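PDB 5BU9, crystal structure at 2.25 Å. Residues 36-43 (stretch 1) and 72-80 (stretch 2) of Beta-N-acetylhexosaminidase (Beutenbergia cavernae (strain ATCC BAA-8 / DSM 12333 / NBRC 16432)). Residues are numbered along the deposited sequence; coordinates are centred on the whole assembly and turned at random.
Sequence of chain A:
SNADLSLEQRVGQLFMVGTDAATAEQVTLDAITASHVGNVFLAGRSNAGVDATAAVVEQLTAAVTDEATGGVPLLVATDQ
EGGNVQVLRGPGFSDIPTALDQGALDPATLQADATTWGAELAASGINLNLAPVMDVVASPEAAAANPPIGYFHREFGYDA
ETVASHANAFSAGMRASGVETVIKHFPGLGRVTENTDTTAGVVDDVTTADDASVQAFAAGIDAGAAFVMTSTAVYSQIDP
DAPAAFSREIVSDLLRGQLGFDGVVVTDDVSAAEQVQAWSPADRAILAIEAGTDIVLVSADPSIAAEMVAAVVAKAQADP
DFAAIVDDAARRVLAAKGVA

Stretch 1 (36-43) HVGNVFLA
Stretch 2 72-80: VPLLVATDQ

Two parallel strands, Phe41 and its neighbours in stretch 1 and Ala77 and its neighbours in stretch 2, lie side by side with their N-to-C directions 22° apart and their axes 4.6 Å apart at closest approach. The register pairs Val40 with Val76 (CA to CA 5.1 Å) and Phe41 with Ala77 (CA to CA 4.6 Å). Together the stretches bury 534 Å², counting both sides.

Stretch 2 enters as extended loop. A water lies within hydrogen-bonding distance of both backbones, its O 2.8 Å from Val72 O and 2.9 Å from Gly38 O, and sits between the stretches before the strands pair. Pro73 points its CB away from stretch 1 and is exposed, a fitting place for a rigid ring with no NH to offer. Leu74 (phi/psi -73/140, chi1 m, chi2 t) starts sideways, but its end reaches back: CD2 lies 3.2 Å from Gly38 O, and CD1 packs 4.0 Å from Val40 CG2. Its CA makes a CH...O contact with Gly38 O at 3.3 Å.

At Leu75 (-74/126, m, t), N gives a weak hydrogen bond to Asn39 OD1, 3.4 Å away; Asn39, chi1 m and chi2 -74°, thus uses its amide oxygen where a backbone carbonyl might otherwise serve. Leu75 O then receives Val40 N at 2.9 Å, nearly straight at 170°.

Val76 (-117/108, chi1 t) shares a sheet face with Val40 (-131/162, m) and Leu42 (-91/119, m, p). Its CG1 touches both Val40 CG2 and Leu42 CD1 at 4.0 Å. Beta-branched valines suit this extended backbone, and the buried methyls form an apolar patch.

Ala77 (-113/157) turns its CB to the other face, with Phe41. Its N donates to Val40 O at 3.0 Å, and its O accepts Leu42 N at 2.9 Å, while Phe41 CA makes a CH...O contact with Ala77 O at 3.3 Å. The small methyl lies beside the ring of Phe41 (-138/128, chi1 t, chi2 84°), with Phe41 CD1 4.1 Å from Ala77 CB.

Thr78 (-149/176, chi1 t) returns to the Val76 face. Its OG1 donates to Leu42 O at 2.8 Å, so a side-chain hydroxyl extends the ladder beyond the backbone bonds. Thr78 CA also lies 3.6 Å from Phe41 CE1.

Asp79 (-94/90, chi1 m, chi2 -4°) follows the strand as loop, its CA-to-CB bond pointing sideways. Its OD1 meets the edge of the Phe41 ring, 3.5 Å from CE1, where the ring hydrogens are slightly positive. Gln80 (-118/69) is out of reach.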

# COMPACT_ATOMS: atom_id res chain seq x y z
N HIS A 36 -1.01 -19.82 -0.40
CA HIS A 36 -1.39 -19.31 0.93
C HIS A 36 -1.30 -17.78 1.03
O HIS A 36 -1.20 -17.22 2.13
CB HIS A 36 -0.53 -19.97 2.04
CG HIS A 36 -0.38 -21.45 1.87
ND1 HIS A 36 -1.35 -22.35 2.26
CD2 HIS A 36 0.63 -22.19 1.33
CE1 HIS A 36 -0.96 -23.58 1.95
NE2 HIS A 36 0.24 -23.51 1.39
N VAL A 37 -1.36 -17.09 -0.11
CA VAL A 37 -1.39 -15.62 -0.08
C VAL A 37 -2.60 -15.13 0.73
O VAL A 37 -3.73 -15.63 0.60
CB VAL A 37 -1.40 -15.04 -1.49
CG1 VAL A 37 -1.62 -13.53 -1.46
CG2 VAL A 37 -0.08 -15.38 -2.16
N GLY A 38 -2.35 -14.17 1.61
CA GLY A 38 -3.31 -13.82 2.64
C GLY A 38 -4.02 -12.49 2.46
O GLY A 38 -4.87 -12.12 3.28
N ASN A 39 -3.69 -11.78 1.38
CA ASN A 39 -4.27 -10.48 1.13
C ASN A 39 -4.46 -10.28 -0.36
O ASN A 39 -3.69 -10.82 -1.14
CB ASN A 39 -3.38 -9.37 1.69
CG ASN A 39 -2.91 -9.64 3.10
OD1 ASN A 39 -3.68 -9.55 4.05
ND2 ASN A 39 -1.63 -9.99 3.24
N VAL A 40 -5.48 -9.50 -0.74
CA VAL A 40 -5.74 -9.23 -2.14
C VAL A 40 -5.94 -7.74 -2.40
O VAL A 40 -6.19 -6.94 -1.50
CB VAL A 40 -6.94 -10.03 -2.65
CG1 VAL A 40 -6.66 -11.51 -2.57
CG2 VAL A 40 -8.16 -9.71 -1.83
N PHE A 41 -5.82 -7.39 -3.67
CA PHE A 41 -5.90 -6.03 -4.10
C PHE A 41 -6.73 -6.00 -5.38
O PHE A 41 -6.44 -6.73 -6.32
CB PHE A 41 -4.50 -5.45 -4.35
CG PHE A 41 -4.52 -4.13 -5.04
CD1 PHE A 41 -4.70 -2.96 -4.31
CD2 PHE A 41 -4.40 -4.05 -6.42
CE1 PHE A 41 -4.73 -1.72 -4.96
CE2 PHE A 41 -4.42 -2.82 -7.07
CZ PHE A 41 -4.59 -1.65 -6.33
N LEU A 42 -7.75 -5.16 -5.45
CA LEU A 42 -8.55 -5.03 -6.68
C LEU A 42 -7.99 -3.94 -7.59
O LEU A 42 -7.95 -2.77 -7.19
CB LEU A 42 -10.02 -4.74 -6.34
CG LEU A 42 -10.87 -5.99 -6.05
CD1 LEU A 42 -10.47 -6.68 -4.80
CD2 LEU A 42 -12.34 -5.61 -6.00
N ALA A 43 -7.56 -4.33 -8.80
CA ALA A 43 -6.78 -3.45 -9.68
C ALA A 43 -7.59 -2.94 -10.85
O ALA A 43 -8.64 -3.50 -11.17
CB ALA A 43 -5.56 -4.18 -10.21
N VAL A 72 -7.28 -17.24 8.60
CA VAL A 72 -7.07 -15.80 8.70
C VAL A 72 -7.75 -15.07 7.53
O VAL A 72 -7.56 -15.43 6.37
CB VAL A 72 -5.59 -15.49 8.75
CG1 VAL A 72 -5.38 -13.98 8.66
CG2 VAL A 72 -5.02 -16.03 10.05
N PRO A 73 -8.55 -14.05 7.85
CA PRO A 73 -9.28 -13.36 6.78
C PRO A 73 -8.36 -12.49 5.92
O PRO A 73 -7.27 -12.14 6.33
CB PRO A 73 -10.32 -12.51 7.54
CG PRO A 73 -9.84 -12.46 8.98
CD PRO A 73 -9.05 -13.72 9.20
N LEU A 74 -8.81 -12.20 4.70
CA LEU A 74 -8.08 -11.35 3.78
C LEU A 74 -8.15 -9.88 4.19
O LEU A 74 -9.19 -9.41 4.64
CB LEU A 74 -8.64 -11.48 2.36
CG LEU A 74 -8.74 -12.89 1.74
CD1 LEU A 74 -9.40 -12.86 0.34
CD2 LEU A 74 -7.33 -13.51 1.71
N LEU A 75 -7.03 -9.18 4.06
CA LEU A 75 -7.06 -7.76 3.81
C LEU A 75 -7.49 -7.62 2.33
O LEU A 75 -6.92 -8.27 1.43
CB LEU A 75 -5.70 -7.10 4.09
CG LEU A 75 -5.40 -6.90 5.57
CD1 LEU A 75 -3.94 -6.57 5.80
CD2 LEU A 75 -6.28 -5.81 6.18
N VAL A 76 -8.55 -6.85 2.10
CA VAL A 76 -9.05 -6.62 0.76
C VAL A 76 -8.89 -5.14 0.47
O VAL A 76 -9.59 -4.29 1.04
CB VAL A 76 -10.53 -7.05 0.61
CG1 VAL A 76 -10.93 -6.96 -0.82
CG2 VAL A 76 -10.76 -8.44 1.16
N ALA A 77 -7.94 -4.83 -0.40
CA ALA A 77 -7.55 -3.46 -0.64
C ALA A 77 -7.91 -3.04 -2.02
O ALA A 77 -8.04 -3.89 -2.91
CB ALA A 77 -6.02 -3.31 -0.45
N THR A 78 -8.05 -1.73 -2.23
CA THR A 78 -8.03 -1.20 -3.60
C THR A 78 -7.43 0.21 -3.54
O THR A 78 -7.10 0.71 -2.46
CB THR A 78 -9.44 -1.20 -4.27
OG1 THR A 78 -9.30 -0.81 -5.64
CG2 THR A 78 -10.36 -0.21 -3.61
N ASP A 79 -7.25 0.82 -4.70
CA ASP A 79 -6.80 2.20 -4.82
C ASP A 79 -7.96 3.17 -4.95
O ASP A 79 -8.38 3.46 -6.09
CB ASP A 79 -5.91 2.40 -6.07
CG ASP A 79 -4.44 2.06 -5.83
OD1 ASP A 79 -4.04 1.74 -4.68
OD2 ASP A 79 -3.68 2.12 -6.82
N GLN A 80 -8.47 3.68 -3.82
CA GLN A 80 -9.62 4.60 -3.89
C GLN A 80 -9.20 5.96 -3.34
O GLN A 80 -9.63 6.36 -2.28
CB GLN A 80 -10.84 4.03 -3.14
CG GLN A 80 -12.20 4.68 -3.51
CD GLN A 80 -12.85 4.10 -4.79
OE1 GLN A 80 -12.15 3.63 -5.67
NE2 GLN A 80 -14.18 4.13 -4.86
O HOH W 1 -5.37 -14.22 5.18